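Local coordinates for penicillin binding protein 2X (Streptococcus thermophilus, PDB 5U47) that probably cross-links adjacent glycan strands of septal peptidoglycan as a transpeptidase of the division machinery and is a target of beta-lactams, at residues A[32-37]-A[215-220]; A[261-266]-A[283-288]; A[293-298]-A[352-357]; A[595-600]-A[623-628]. The protein carries 1 engineered substitution. All coordinates share one frame; numbering follows the deposited sequence.

Contact 1. Residues A[32-37]-A[215-220]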
# COMPACT_ATOMS: atom_id res chain seq x y z
N ARG A 32 20.47 -5.83 -0.53
CA ARG A 32 19.03 -5.72 -0.62
C ARG A 32 18.68 -4.67 -1.66
O ARG A 32 19.33 -3.62 -1.75
CB ARG A 32 18.47 -5.33 0.74
CG ARG A 32 16.95 -5.31 0.84
CD ARG A 32 16.53 -5.05 2.28
NE ARG A 32 15.08 -5.06 2.46
CZ ARG A 32 14.34 -6.16 2.57
NH1 ARG A 32 14.90 -7.37 2.48
NH2 ARG A 32 13.04 -6.06 2.74
N GLY A 33 17.63 -4.95 -2.42
CA GLY A 33 17.16 -4.05 -3.44
C GLY A 33 16.78 -2.70 -2.88
O GLY A 33 16.47 -2.57 -1.70
N THR A 34 16.87 -1.69 -3.73
CA THR A 34 16.53 -0.33 -3.37
C THR A 34 15.06 -0.12 -3.68
O THR A 34 14.55 -0.66 -4.67
CB THR A 34 17.38 0.65 -4.19
OG1 THR A 34 18.73 0.53 -3.78
CG2 THR A 34 16.96 2.10 -3.99
N ILE A 35 14.40 0.67 -2.85
CA ILE A 35 13.01 1.06 -3.05
C ILE A 35 13.05 2.51 -3.49
O ILE A 35 13.64 3.37 -2.79
CB ILE A 35 12.16 0.93 -1.77
CG1 ILE A 35 12.14 -0.53 -1.31
CG2 ILE A 35 10.73 1.41 -2.02
CD1 ILE A 35 11.60 -0.75 0.09
N TYR A 36 12.44 2.76 -4.64
CA TYR A 36 12.40 4.08 -5.26
C TYR A 36 10.99 4.63 -5.37
O TYR A 36 9.99 3.90 -5.25
CB TYR A 36 12.93 3.99 -6.70
CG TYR A 36 14.38 3.61 -6.89
CD1 TYR A 36 15.40 4.52 -6.66
CD2 TYR A 36 14.73 2.36 -7.38
CE1 TYR A 36 16.72 4.20 -6.88
CE2 TYR A 36 16.05 2.01 -7.59
CZ TYR A 36 17.04 2.94 -7.35
OH TYR A 36 18.34 2.60 -7.54
N ASP A 37 10.88 5.92 -5.63
CA ASP A 37 9.62 6.48 -5.97
C ASP A 37 9.46 6.20 -7.51
O ASP A 37 10.32 5.55 -8.13
CB ASP A 37 9.50 7.97 -5.58
CG ASP A 37 9.98 8.93 -6.67
OD1 ASP A 37 10.87 8.58 -7.46
OD2 ASP A 37 9.44 10.05 -6.70
N GLY A 215 19.46 -8.13 -4.76
CA GLY A 215 18.02 -8.17 -4.81
C GLY A 215 17.52 -7.27 -5.93
O GLY A 215 18.28 -6.49 -6.49
N LYS A 216 16.25 -7.41 -6.28
CA LYS A 216 15.67 -6.59 -7.33
C LYS A 216 15.27 -5.24 -6.76
O LYS A 216 14.98 -5.12 -5.57
CB LYS A 216 14.48 -7.31 -7.95
CG LYS A 216 14.92 -8.56 -8.72
CD LYS A 216 13.75 -9.37 -9.21
CE LYS A 216 14.20 -10.60 -9.99
NZ LYS A 216 13.03 -11.41 -10.46
N ASN A 217 15.33 -4.22 -7.58
CA ASN A 217 14.89 -2.90 -7.14
C ASN A 217 13.38 -2.75 -7.37
O ASN A 217 12.81 -3.30 -8.34
CB ASN A 217 15.66 -1.79 -7.87
CG ASN A 217 17.14 -1.79 -7.55
OD1 ASN A 217 17.57 -2.18 -6.47
ND2 ASN A 217 17.92 -1.33 -8.50
N ILE A 218 12.72 -2.00 -6.49
CA ILE A 218 11.28 -1.77 -6.59
C ILE A 218 11.03 -0.30 -6.74
O ILE A 218 11.43 0.47 -5.88
CB ILE A 218 10.53 -2.28 -5.34
CG1 ILE A 218 10.75 -3.78 -5.14
CG2 ILE A 218 9.04 -1.97 -5.42
CD1 ILE A 218 10.09 -4.65 -6.18
N TYR A 219 10.41 0.08 -7.86
CA TYR A 219 9.97 1.44 -8.08
C TYR A 219 8.51 1.48 -7.69
O TYR A 219 7.68 0.83 -8.31
CB TYR A 219 10.11 1.85 -9.55
CG TYR A 219 11.55 1.97 -10.01
CD1 TYR A 219 12.30 0.85 -10.29
CD2 TYR A 219 12.15 3.22 -10.17
CE1 TYR A 219 13.63 0.94 -10.72
CE2 TYR A 219 13.48 3.32 -10.59
CZ TYR A 219 14.21 2.19 -10.86
OH TYR A 219 15.51 2.28 -11.28
N THR A 220 8.20 2.21 -6.63
CA THR A 220 6.83 2.36 -6.22
C THR A 220 6.14 3.39 -7.11
O THR A 220 6.78 4.08 -7.93
CB THR A 220 6.70 2.79 -4.75
OG1 THR A 220 7.23 4.11 -4.58
CG2 THR A 220 7.41 1.81 -3.86
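Gly215 CA opens the contact, 4.0 Å from Gly33 N. Gly33 CA then makes a CA-H...O contact of 3.2 Å with Lys216 O; this buried oxygen has no conventional hydrogen-bond partner in the model. The side-chain amide of Asn217 serves in its stead: its OD1 accepts from Thr34 N at 2.9 Å in a nearly straight bond (174°), while Asn217 ND2 lies at the edge of the Tyr36 ring. With Ile218 the regular ladder begins, its N donating to Thr34 O and its O accepting from Tyr36 N. These bonds make strands 35-36 and 217-220 a parallel pair within a mixed sheet, which strand 42-55 continues beyond the first and strand 438-443 beyond the second. On the face carrying Tyr36, the Tyr219 ring forms an offset stack with it, centroids 4.5 Å apart and planes at 22°, Tyr36 CD2 lying over the Tyr219 face. Thr220 grips Tyr36 O twice, through its N and through OG1, which lies in the carbonyl plane on a lone pair, 2.8 Å from Tyr36 O; OG1 stands between the backbone N and the carbonyl carbon (chi1 66°), which turns it toward that oxygen.

Contact 2. Residues A[261-266]-A[283-288]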
# COMPACT_ATOMS: atom_id res chain seq x y z
N THR A 261 0.62 8.51 0.05
CA THR A 261 -0.18 7.92 1.11
C THR A 261 0.49 8.13 2.45
O THR A 261 1.69 7.97 2.57
CB THR A 261 -0.47 6.42 0.85
OG1 THR A 261 -1.40 5.92 1.81
CG2 THR A 261 0.79 5.57 0.86
N THR A 262 -0.29 8.52 3.44
CA THR A 262 0.27 8.73 4.75
C THR A 262 -0.76 8.51 5.85
O THR A 262 -1.98 8.48 5.60
CB THR A 262 0.91 10.14 4.87
OG1 THR A 262 1.89 10.15 5.93
CG2 THR A 262 -0.15 11.21 5.10
N GLN A 263 -0.26 8.34 7.07
CA GLN A 263 -1.11 8.22 8.22
C GLN A 263 -0.47 8.89 9.39
O GLN A 263 0.72 9.14 9.38
CB GLN A 263 -1.40 6.76 8.55
CG GLN A 263 -0.27 5.99 9.22
CD GLN A 263 -0.67 4.53 9.43
OE1 GLN A 263 -1.01 3.83 8.48
NE2 GLN A 263 -0.64 4.09 10.67
N ARG A 264 -1.30 9.20 10.39
CA ARG A 264 -0.88 9.84 11.60
C ARG A 264 -1.52 9.07 12.75
O ARG A 264 -2.64 8.59 12.61
CB ARG A 264 -1.31 11.31 11.61
CG ARG A 264 -0.58 12.20 10.59
CD ARG A 264 0.88 12.36 10.97
NE ARG A 264 1.65 13.22 10.07
CZ ARG A 264 2.15 12.84 8.88
NH1 ARG A 264 1.94 11.62 8.40
NH2 ARG A 264 2.85 13.71 8.15
N PRO A 265 -0.82 8.92 13.88
CA PRO A 265 0.55 9.41 14.08
C PRO A 265 1.54 8.60 13.27
O PRO A 265 1.24 7.49 12.86
CB PRO A 265 0.78 9.18 15.60
CG PRO A 265 -0.15 8.07 15.93
CD PRO A 265 -1.38 8.35 15.12
N THR A 266 2.73 9.16 13.07
CA THR A 266 3.74 8.51 12.25
C THR A 266 5.07 8.52 12.95
O THR A 266 5.14 8.86 14.14
CB THR A 266 3.82 9.17 10.85
OG1 THR A 266 4.62 8.38 9.94
CG2 THR A 266 4.37 10.60 10.96
N VAL A 283 -1.18 0.10 13.82
CA VAL A 283 -2.07 -0.45 12.79
C VAL A 283 -1.92 0.32 11.49
O VAL A 283 -1.89 1.55 11.51
CB VAL A 283 -3.53 -0.45 13.28
CG1 VAL A 283 -4.46 -1.00 12.23
CG2 VAL A 283 -3.67 -1.30 14.56
N ASN A 284 -1.77 -0.40 10.37
CA ASN A 284 -1.63 0.26 9.07
C ASN A 284 -3.01 0.72 8.61
O ASN A 284 -3.93 -0.10 8.44
CB ASN A 284 -0.96 -0.67 8.06
CG ASN A 284 -0.61 0.04 6.77
OD1 ASN A 284 -1.50 0.46 6.02
ND2 ASN A 284 0.69 0.18 6.49
N ARG A 285 -3.16 2.02 8.41
CA ARG A 285 -4.45 2.56 8.04
C ARG A 285 -4.84 2.39 6.59
O ARG A 285 -5.99 2.64 6.27
CB ARG A 285 -4.56 4.04 8.36
CG ARG A 285 -4.12 4.39 9.75
CD ARG A 285 -5.12 5.32 10.41
NE ARG A 285 -6.14 4.51 11.05
CZ ARG A 285 -5.99 3.93 12.23
NH1 ARG A 285 -4.86 4.05 12.91
NH2 ARG A 285 -6.98 3.21 12.73
N LEU A 286 -3.90 2.00 5.73
CA LEU A 286 -4.25 1.79 4.34
C LEU A 286 -4.94 0.44 4.13
O LEU A 286 -5.92 0.35 3.40
CB LEU A 286 -3.01 1.88 3.44
CG LEU A 286 -3.23 1.67 1.94
CD1 LEU A 286 -4.26 2.65 1.36
CD2 LEU A 286 -1.93 1.78 1.21
N TYR A 287 -4.42 -0.61 4.77
CA TYR A 287 -4.96 -1.95 4.50
C TYR A 287 -5.23 -2.90 5.67
O TYR A 287 -5.73 -4.01 5.45
CB TYR A 287 -4.04 -2.67 3.47
CG TYR A 287 -2.62 -2.76 3.92
CD1 TYR A 287 -2.20 -3.78 4.76
CD2 TYR A 287 -1.70 -1.80 3.53
CE1 TYR A 287 -0.88 -3.86 5.18
CE2 TYR A 287 -0.40 -1.86 3.96
CZ TYR A 287 0.01 -2.91 4.78
OH TYR A 287 1.30 -2.95 5.22
N GLU A 288 -4.90 -2.49 6.90
CA GLU A 288 -5.14 -3.34 8.07
C GLU A 288 -6.34 -2.91 8.87
O GLU A 288 -7.19 -3.74 9.21
CB GLU A 288 -3.91 -3.37 8.99
CG GLU A 288 -2.72 -4.06 8.38
CD GLU A 288 -1.55 -4.16 9.33
OE1 GLU A 288 -1.53 -3.39 10.32
OE2 GLU A 288 -0.67 -5.02 9.08
O HOH W 1 -2.59 5.94 12.58
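Gln263, near the end of strand 258-264, spans the gap to the backbone at Val283 and Arg285 with its side-chain amide. The strand is an outer one of the five-stranded antiparallel sheet of the transpeptidase domain, and the partner is the irregular chain leading toward helix 297-308, which here forms an Asx turn.

Hydrogen bonds to the main chain carry the contact. Arg285 N donates to Gln263 OE1 over 2.8 Å, almost straight at 172°, although the donor is tilted from the amide's carbonyl plane. In the other direction Gln263 NE2 donates to Val283 O at 3.0 Å, with that oxygen close to the amide plane. Both ends of the group are thus used, which fixes its flip and its rotation. CG of Gln263 stands between the backbone N and the carbonyl carbon (chi1 75°), and the chain is extended beyond it, bringing the amide across to the loop.

Within the loop, Asn284 OD1 accepts from Leu286 N at 2.9 Å, closing the Asx turn, and Asn284 O accepts from Glu288 N.

Van der Waals contact is slight. The aliphatic part of Arg285 crosses Gln263 at about a right angle, with Arg285 CG 3.5 Å from Gln263 CD. Thr261 OG1, whose polar partner is Thr249, is 4.2 Å from Leu286 CD2.

The Arg285 guanidinium forms a salt bridge with Asp281 and is linked to the strand end by a water in its plane. This water accepts from Arg285 NH1 and donates to Arg264 O at 2.7 Å.

Contact 3. Residues A[293-298]-A[352-357]; sequences PGSTMK and SYSSNV
Lys298 reaches across from the first turn of helix 297-308 to the segment 352-357, and its NZ donates to Ser354 OG at 2.9 Å and to Asn356 OD1 at 3.0 Å. A third bond goes back within its own segment, from Lys298 NZ to Ser295 OG, also at 3.0 Å. The lysine chain is extended beyond CG, and this delivers the amine to the point where the three side chains converge. Asn356 crosses it at about a right angle; the amine meets the amide oxygen a little out of the carbonyl plane.

Ser354 OG has several partners. Besides Lys298 it bonds Lys505 on strand 503-510 and a water 2.8 Å from it; the same water makes a weak bond to Ser295 OG. The two lysines therefore meet at one hydroxyl, whose position follows from the chain: Ser354 is the first residue past helix 347-352 to leave helical angles, with positive phi (58°) in a Schellman motif, and its OG is anti to the backbone N.

Next door, Ser355 points its hydroxyl elsewhere. As the N-cap of helix 356-366 it receives Gly358 N, and it also bonds Asp332 and Tyr317.

Ser295, Lys298, Ser354, Asn356 and Lys505 are consistent in sequence and arrangement with the SxxK, SxN and K(T/S)G motifs that line the active site of penicillin-binding transpeptidases, where Ser295 would probably be the serine acylated by beta-lactams.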
# COMPACT_ATOMS: atom_id res chain seq x y z
N PRO A 293 -17.18 3.12 7.47
CA PRO A 293 -16.76 4.32 6.74
C PRO A 293 -17.67 5.51 6.81
O PRO A 293 -17.20 6.62 6.53
CB PRO A 293 -16.70 3.84 5.29
CG PRO A 293 -17.78 2.83 5.23
CD PRO A 293 -17.75 2.11 6.56
N GLY A 294 -18.95 5.31 7.16
CA GLY A 294 -19.87 6.44 7.22
C GLY A 294 -20.28 6.91 5.82
O GLY A 294 -20.15 6.17 4.83
N SER A 295 -20.69 8.17 5.76
CA SER A 295 -21.34 8.75 4.57
C SER A 295 -20.66 8.81 3.21
O SER A 295 -21.34 9.12 2.24
CB SER A 295 -21.95 10.11 4.94
OG SER A 295 -23.08 9.86 5.70
N THR A 296 -19.37 8.50 3.11
CA THR A 296 -18.73 8.43 1.80
C THR A 296 -19.32 7.23 1.07
O THR A 296 -19.28 7.18 -0.16
CB THR A 296 -17.20 8.26 1.90
OG1 THR A 296 -16.91 7.16 2.77
CG2 THR A 296 -16.57 9.53 2.46
N MET A 297 -19.88 6.29 1.83
CA MET A 297 -20.50 5.10 1.24
C MET A 297 -21.76 5.50 0.43
O MET A 297 -22.15 4.77 -0.45
CB MET A 297 -20.84 4.04 2.30
CG MET A 297 -21.44 2.75 1.75
SD MET A 297 -20.35 1.79 0.66
CE MET A 297 -19.15 1.18 1.83
N LYS A 298 -22.33 6.67 0.71
CA LYS A 298 -23.47 7.18 -0.06
C LYS A 298 -23.12 7.41 -1.53
O LYS A 298 -24.02 7.52 -2.36
CB LYS A 298 -24.01 8.49 0.54
CG LYS A 298 -24.53 8.35 1.96
CD LYS A 298 -25.02 9.66 2.55
CE LYS A 298 -25.70 9.38 3.90
NZ LYS A 298 -25.82 10.56 4.77
N SER A 352 -26.79 16.01 -1.10
CA SER A 352 -25.89 17.12 -0.80
C SER A 352 -25.80 17.36 0.70
O SER A 352 -24.72 17.64 1.23
CB SER A 352 -26.35 18.40 -1.52
OG SER A 352 -26.20 18.26 -2.93
N TYR A 353 -26.95 17.19 1.36
CA TYR A 353 -27.12 17.39 2.79
C TYR A 353 -26.65 16.22 3.64
O TYR A 353 -26.60 16.32 4.86
CB TYR A 353 -28.63 17.64 3.02
CG TYR A 353 -29.06 18.13 4.37
CD1 TYR A 353 -28.88 19.46 4.72
CD2 TYR A 353 -29.72 17.28 5.28
CE1 TYR A 353 -29.30 19.94 5.95
CE2 TYR A 353 -30.15 17.76 6.52
CZ TYR A 353 -29.93 19.09 6.85
OH TYR A 353 -30.34 19.60 8.06
N SER A 354 -26.30 15.12 2.98
CA SER A 354 -25.90 13.89 3.64
C SER A 354 -27.03 13.39 4.57
O SER A 354 -26.80 13.05 5.72
CB SER A 354 -24.59 14.05 4.38
OG SER A 354 -23.97 12.78 4.57
N SER A 355 -28.24 13.33 4.02
CA SER A 355 -29.40 12.83 4.73
C SER A 355 -29.43 11.30 4.78
O SER A 355 -29.61 10.66 3.74
CB SER A 355 -30.68 13.34 4.06
OG SER A 355 -31.85 12.75 4.64
N ASN A 356 -29.26 10.73 5.97
CA ASN A 356 -29.36 9.28 6.17
C ASN A 356 -30.75 8.75 5.79
O ASN A 356 -30.88 7.64 5.26
CB ASN A 356 -29.10 8.89 7.62
CG ASN A 356 -27.66 8.99 8.02
OD1 ASN A 356 -26.76 9.16 7.20
ND2 ASN A 356 -27.42 8.86 9.31
N VAL A 357 -31.78 9.54 6.08
CA VAL A 357 -33.16 9.17 5.78
C VAL A 357 -33.37 9.05 4.27
O VAL A 357 -33.92 8.05 3.78
CB VAL A 357 -34.16 10.19 6.38
CG1 VAL A 357 -35.57 9.91 5.91
CG2 VAL A 357 -34.08 10.19 7.90
O HOH W 2 -22.47 12.69 6.99

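Contact 4. Residues A[595-600]-A[623-628]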
# COMPACT_ATOMS: atom_id res chain seq x y z
N GLY A 595 5.21 -21.39 -10.81
CA GLY A 595 5.65 -22.58 -10.10
C GLY A 595 4.36 -23.35 -9.75
O GLY A 595 3.25 -22.93 -10.14
N ASP A 596 4.50 -24.46 -9.03
CA ASP A 596 3.35 -25.30 -8.62
C ASP A 596 2.49 -24.62 -7.59
O ASP A 596 2.91 -24.48 -6.44
CB ASP A 596 3.82 -26.63 -8.00
CG ASP A 596 4.49 -27.53 -8.99
OD1 ASP A 596 4.03 -27.60 -10.16
OD2 ASP A 596 5.46 -28.22 -8.58
N ILE A 597 1.28 -24.21 -7.98
CA ILE A 597 0.37 -23.52 -7.05
C ILE A 597 -0.96 -24.24 -6.81
O ILE A 597 -1.79 -23.75 -6.04
CB ILE A 597 0.14 -22.04 -7.46
CG1 ILE A 597 -0.46 -21.94 -8.87
CG2 ILE A 597 1.45 -21.25 -7.40
CD1 ILE A 597 -0.88 -20.53 -9.23
N ILE A 598 -1.15 -25.41 -7.43
CA ILE A 598 -2.39 -26.18 -7.22
C ILE A 598 -2.35 -26.67 -5.78
O ILE A 598 -1.31 -27.16 -5.32
CB ILE A 598 -2.52 -27.40 -8.18
CG1 ILE A 598 -2.41 -26.97 -9.65
CG2 ILE A 598 -3.84 -28.16 -7.93
CD1 ILE A 598 -3.43 -25.95 -10.08
N GLY A 599 -3.46 -26.53 -5.06
CA GLY A 599 -3.50 -26.90 -3.65
C GLY A 599 -3.13 -25.76 -2.71
O GLY A 599 -3.41 -25.84 -1.52
N LYS A 600 -2.48 -24.70 -3.22
CA LYS A 600 -2.16 -23.54 -2.36
C LYS A 600 -3.40 -22.69 -2.06
O LYS A 600 -4.46 -22.91 -2.64
CB LYS A 600 -1.06 -22.67 -2.97
CG LYS A 600 0.31 -23.30 -2.86
CD LYS A 600 1.41 -22.39 -3.39
CE LYS A 600 2.74 -22.71 -2.72
NZ LYS A 600 3.04 -24.17 -2.71
N ASN A 623 -10.94 -22.11 -0.25
CA ASN A 623 -9.61 -21.85 0.29
C ASN A 623 -8.47 -22.63 -0.40
O ASN A 623 -7.35 -22.61 0.07
CB ASN A 623 -9.56 -22.07 1.81
CG ASN A 623 -9.85 -23.50 2.22
OD1 ASN A 623 -10.08 -24.37 1.38
ND2 ASN A 623 -9.84 -23.75 3.52
N LYS A 624 -8.76 -23.28 -1.53
CA LYS A 624 -7.72 -24.03 -2.25
C LYS A 624 -7.78 -23.73 -3.73
O LYS A 624 -8.87 -23.60 -4.29
CB LYS A 624 -7.93 -25.55 -2.12
CG LYS A 624 -8.03 -26.13 -0.72
CD LYS A 624 -6.75 -25.98 0.07
CE LYS A 624 -6.90 -26.64 1.45
NZ LYS A 624 -5.75 -26.31 2.34
N ILE A 625 -6.60 -23.66 -4.35
CA ILE A 625 -6.52 -23.52 -5.80
C ILE A 625 -6.75 -24.91 -6.44
O ILE A 625 -6.02 -25.86 -6.15
CB ILE A 625 -5.16 -22.96 -6.22
CG1 ILE A 625 -5.08 -21.51 -5.77
CG2 ILE A 625 -4.97 -23.09 -7.74
CD1 ILE A 625 -3.77 -20.82 -6.08
N GLU A 626 -7.77 -25.00 -7.31
CA GLU A 626 -8.09 -26.23 -8.02
C GLU A 626 -7.53 -26.22 -9.45
O GLU A 626 -7.01 -27.23 -9.91
CB GLU A 626 -9.59 -26.45 -8.02
CG GLU A 626 -10.02 -27.73 -8.70
CD GLU A 626 -11.52 -27.96 -8.59
OE1 GLU A 626 -12.09 -27.74 -7.49
OE2 GLU A 626 -12.12 -28.37 -9.60
N LYS A 627 -7.67 -25.10 -10.15
CA LYS A 627 -7.13 -24.98 -11.51
C LYS A 627 -6.60 -23.58 -11.76
O LYS A 627 -7.05 -22.61 -11.12
CB LYS A 627 -8.19 -25.27 -12.57
CG LYS A 627 -8.62 -26.72 -12.62
CD LYS A 627 -9.68 -26.94 -13.68
CE LYS A 627 -10.22 -28.36 -13.59
NZ LYS A 627 -11.33 -28.57 -14.55
N VAL A 628 -5.66 -23.49 -12.69
CA VAL A 628 -5.07 -22.21 -13.09
C VAL A 628 -5.01 -22.19 -14.61
O VAL A 628 -4.72 -23.23 -15.24
CB VAL A 628 -3.67 -22.02 -12.48
CG1 VAL A 628 -3.15 -20.61 -12.74
CG2 VAL A 628 -3.70 -22.28 -10.97
O HOH W 3 -3.20 -24.70 0.97
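Ile625, at the start of strand 625-628, is held through both its N and its O by a turn, while the next residues of its strand pair with strand 641-646. The turn is of type II, from Ile597 to Lys600, and lies in a PASTA domain, just before the helix 602-611 that packs against the three-stranded sheet. Gly599 N donates to Ile625 O at 2.9 Å, while Ile625 N donates to Lys600 O at 2.8 Å. Gly599 takes positive phi (90°), as the third residue of a type II turn does.

The Ile625 side chain sits on the turn, its CB 3.5 Å from Ile597 O, with Pro602 and Thr605 of the helix beside it. A classic beta bulge, Glu626 and Lys627 both opposite Met645, brings Val628 to the same side as Ile625. Ile597 CG1 stands between the backbone N and the carbonyl carbon (chi1 59°), carrying CD1 to 3.7 Å from Val628 CG2. Ile598 CD1 meets the same methyl, Val628 CG2, at 3.8 Å, these two side chains running antiparallel alongside each other.

At the outer end a water donates to Gly599 O at 2.7 Å and accepts a weak bond from Lys624 NZ.

From the N terminus, the four contacts close in series, with none nested in or crossing another. Contact 1 closes the longest loop, 177 residues, and ties strand 35-36, near the start of the chain, to strand 217-220, whose other edge pairs antiparallel with strand 438-443, far on in the chain. Contact 2 then closes a short loop of 16 residues at one margin of the five-stranded sheet. The chain runs on into helix 297-308, where contact 3 spans 53 residues within the same domain. Contact 4 closes a loop of 22 residues in a PASTA domain, joining the turn before helix 602-611 to the edge strand 625-628; its centre is about 41 Å from that of contact 3.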